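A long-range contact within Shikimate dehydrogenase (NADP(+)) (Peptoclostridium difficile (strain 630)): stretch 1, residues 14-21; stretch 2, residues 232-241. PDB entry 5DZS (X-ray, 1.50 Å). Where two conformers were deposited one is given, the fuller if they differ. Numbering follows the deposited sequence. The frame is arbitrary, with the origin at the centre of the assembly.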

# COMPACT_ATOMS: atom_id res chain seq x y z
N SER B 14 22.55 -9.03 -11.55
CA SER B 14 21.29 -9.04 -10.80
C SER B 14 20.62 -10.41 -10.58
O SER B 14 20.52 -11.22 -11.50
CB SER B 14 20.27 -8.12 -11.49
OG SER B 14 19.80 -8.66 -12.71
N VAL B 15 20.18 -10.64 -9.35
CA VAL B 15 19.36 -11.81 -9.01
C VAL B 15 17.88 -11.40 -8.92
O VAL B 15 17.03 -12.24 -8.68
CB VAL B 15 19.79 -12.49 -7.69
CG1 VAL B 15 21.22 -12.98 -7.80
CG2 VAL B 15 19.61 -11.59 -6.49
N SER B 16 17.56 -10.12 -9.11
CA SER B 16 16.15 -9.70 -9.00
C SER B 16 15.20 -10.39 -9.97
O SER B 16 14.09 -10.75 -9.58
CB SER B 16 16.01 -8.17 -9.10
OG SER B 16 16.55 -7.60 -7.92
N PRO B 17 15.58 -10.58 -11.24
CA PRO B 17 14.63 -11.26 -12.09
C PRO B 17 14.28 -12.68 -11.59
O PRO B 17 13.13 -13.06 -11.64
CB PRO B 17 15.31 -11.27 -13.47
CG PRO B 17 16.20 -10.06 -13.43
CD PRO B 17 16.72 -10.04 -12.02
N GLN B 18 15.25 -13.41 -11.06
CA GLN B 18 15.00 -14.75 -10.54
C GLN B 18 14.09 -14.70 -9.30
O GLN B 18 13.18 -15.51 -9.16
CB GLN B 18 16.31 -15.46 -10.19
CG GLN B 18 16.11 -16.89 -9.72
CD GLN B 18 17.40 -17.61 -9.34
OE1 GLN B 18 18.45 -16.99 -9.18
NE2 GLN B 18 17.31 -18.93 -9.19
N ILE B 19 14.34 -13.75 -8.39
CA ILE B 19 13.51 -13.61 -7.22
C ILE B 19 12.07 -13.33 -7.63
O ILE B 19 11.13 -13.98 -7.14
CB ILE B 19 14.01 -12.48 -6.27
CG1 ILE B 19 15.38 -12.86 -5.67
CG2 ILE B 19 12.97 -12.20 -5.19
CD1 ILE B 19 16.03 -11.75 -4.86
N HIS B 20 11.86 -12.32 -8.48
CA HIS B 20 10.51 -11.99 -8.92
C HIS B 20 9.81 -13.15 -9.63
O HIS B 20 8.62 -13.35 -9.44
CB HIS B 20 10.49 -10.70 -9.75
CG HIS B 20 10.70 -9.46 -8.94
ND1 HIS B 20 9.68 -8.79 -8.33
CD2 HIS B 20 11.83 -8.78 -8.63
CE1 HIS B 20 10.15 -7.74 -7.70
NE2 HIS B 20 11.46 -7.70 -7.87
N LYS B 21 10.55 -13.89 -10.45
CA LYS B 21 10.01 -15.10 -11.11
C LYS B 21 9.45 -16.05 -10.06
O LYS B 21 8.33 -16.53 -10.19
CB LYS B 21 11.07 -15.81 -11.94
CG LYS B 21 10.58 -17.11 -12.57
CD LYS B 21 11.67 -17.78 -13.40
CE LYS B 21 11.18 -19.01 -14.15
NZ LYS B 21 10.07 -18.73 -15.10
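Stretch 2 (232-241) GLYMLVGQAI

Knob-into-hole packing lets two helices hold together without a single direct hydrogen bond, and this contact, between segments more than 200 residues apart in sequence, is a compact example. Residues 233-241 form a regular helix, with Gly 232 leading into it, that crosses helix 16-21 at -54°, so the two run broadly the same way, the axes approaching to 9.7 Å. The knob is Ile 19. Its CA-to-CB bond points toward the second helix, and its m,t rotamer carries Ile 19 CD1 to 3.9 Å from both Leu 236 CB and Val 237 CG2, while Ile 19 CG2 lies 3.4 Å from Ala 240 CB. Leu 233 completes the hole: its CA-to-CB bond runs sideways, but the t,p conformation brings CD1 to 4.4 Å from Ile 19 CD1.

At Ala 240 the side chain is a lone methyl, and the helices come close, with CA 6.3 Å from the CA of His 20. The His 20 ring, with chi1 at m and chi2 at -88°, presents a face to that methyl; Ala 240 CB lies 3.7 Å from the ring centroid in a CH-pi contact. Toward the other end, Leu 236 (m,t) extends CD1 to 3.9 Å from Val 15 CG2. A water donates to Leu 236 O (2.7 Å from the water oxygen) and makes a weak bond with Ser 16 OG at 3.4 Å.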

# COMPACT_ATOMS: atom_id res chain seq x y z
N GLY B 232 23.25 -9.26 1.67
CA GLY B 232 22.04 -8.54 1.28
C GLY B 232 20.89 -9.36 0.78
O GLY B 232 19.84 -8.79 0.48
N LEU B 233 21.03 -10.69 0.73
CA LEU B 233 19.98 -11.50 0.08
C LEU B 233 18.61 -11.41 0.74
O LEU B 233 17.59 -11.27 0.05
CB LEU B 233 20.42 -12.96 -0.08
CG LEU B 233 19.45 -13.86 -0.85
CD1 LEU B 233 19.18 -13.36 -2.27
CD2 LEU B 233 19.99 -15.29 -0.87
N TYR B 234 18.55 -11.48 2.06
CA TYR B 234 17.24 -11.45 2.71
C TYR B 234 16.51 -10.15 2.38
O TYR B 234 15.30 -10.14 2.13
CB TYR B 234 17.39 -11.62 4.23
CG TYR B 234 16.12 -11.95 4.95
CD1 TYR B 234 15.65 -13.26 4.99
CD2 TYR B 234 15.38 -10.97 5.61
CE1 TYR B 234 14.49 -13.58 5.65
CE2 TYR B 234 14.21 -11.30 6.28
CZ TYR B 234 13.77 -12.60 6.30
OH TYR B 234 12.61 -12.99 6.95
N MET B 235 17.24 -9.05 2.38
CA MET B 235 16.68 -7.75 2.06
C MET B 235 16.20 -7.73 0.62
O MET B 235 15.13 -7.21 0.31
CB MET B 235 17.70 -6.65 2.31
CG MET B 235 17.25 -5.28 1.90
SD MET B 235 18.42 -4.10 2.58
CE MET B 235 17.86 -2.60 1.76
N LEU B 236 16.98 -8.31 -0.28
CA LEU B 236 16.56 -8.34 -1.69
C LEU B 236 15.23 -9.09 -1.87
O LEU B 236 14.39 -8.71 -2.66
CB LEU B 236 17.64 -8.98 -2.57
CG LEU B 236 18.93 -8.19 -2.77
CD1 LEU B 236 19.91 -8.98 -3.61
CD2 LEU B 236 18.66 -6.82 -3.40
N VAL B 237 15.06 -10.20 -1.17
CA VAL B 237 13.83 -10.95 -1.29
C VAL B 237 12.67 -10.16 -0.66
O VAL B 237 11.58 -10.07 -1.23
CB VAL B 237 13.97 -12.36 -0.66
CG1 VAL B 237 12.65 -13.10 -0.77
CG2 VAL B 237 15.06 -13.15 -1.35
N GLY B 238 12.90 -9.59 0.52
CA GLY B 238 11.83 -8.79 1.14
C GLY B 238 11.41 -7.62 0.30
O GLY B 238 10.20 -7.35 0.19
N GLN B 239 12.38 -6.92 -0.28
CA GLN B 239 12.04 -5.78 -1.15
C GLN B 239 11.27 -6.23 -2.39
O GLN B 239 10.36 -5.51 -2.88
CB GLN B 239 13.29 -5.07 -1.55
CG GLN B 239 13.91 -4.39 -0.40
CD GLN B 239 15.13 -3.62 -0.84
OE1 GLN B 239 16.11 -4.19 -1.37
NE2 GLN B 239 15.07 -2.32 -0.66
N ALA B 240 11.58 -7.39 -2.94
CA ALA B 240 10.85 -7.88 -4.11
C ALA B 240 9.38 -8.12 -3.74
O ALA B 240 8.45 -7.76 -4.48
CB ALA B 240 11.47 -9.14 -4.69
N ILE B 241 9.16 -8.73 -2.57
CA ILE B 241 7.81 -9.02 -2.11
C ILE B 241 7.04 -7.73 -1.81
O ILE B 241 5.87 -7.60 -2.22
CB ILE B 241 7.86 -10.00 -0.91
CG1 ILE B 241 8.34 -11.37 -1.40
CG2 ILE B 241 6.49 -10.12 -0.22
CD1 ILE B 241 8.72 -12.33 -0.28
O HOH W 1 14.99 -7.36 -4.94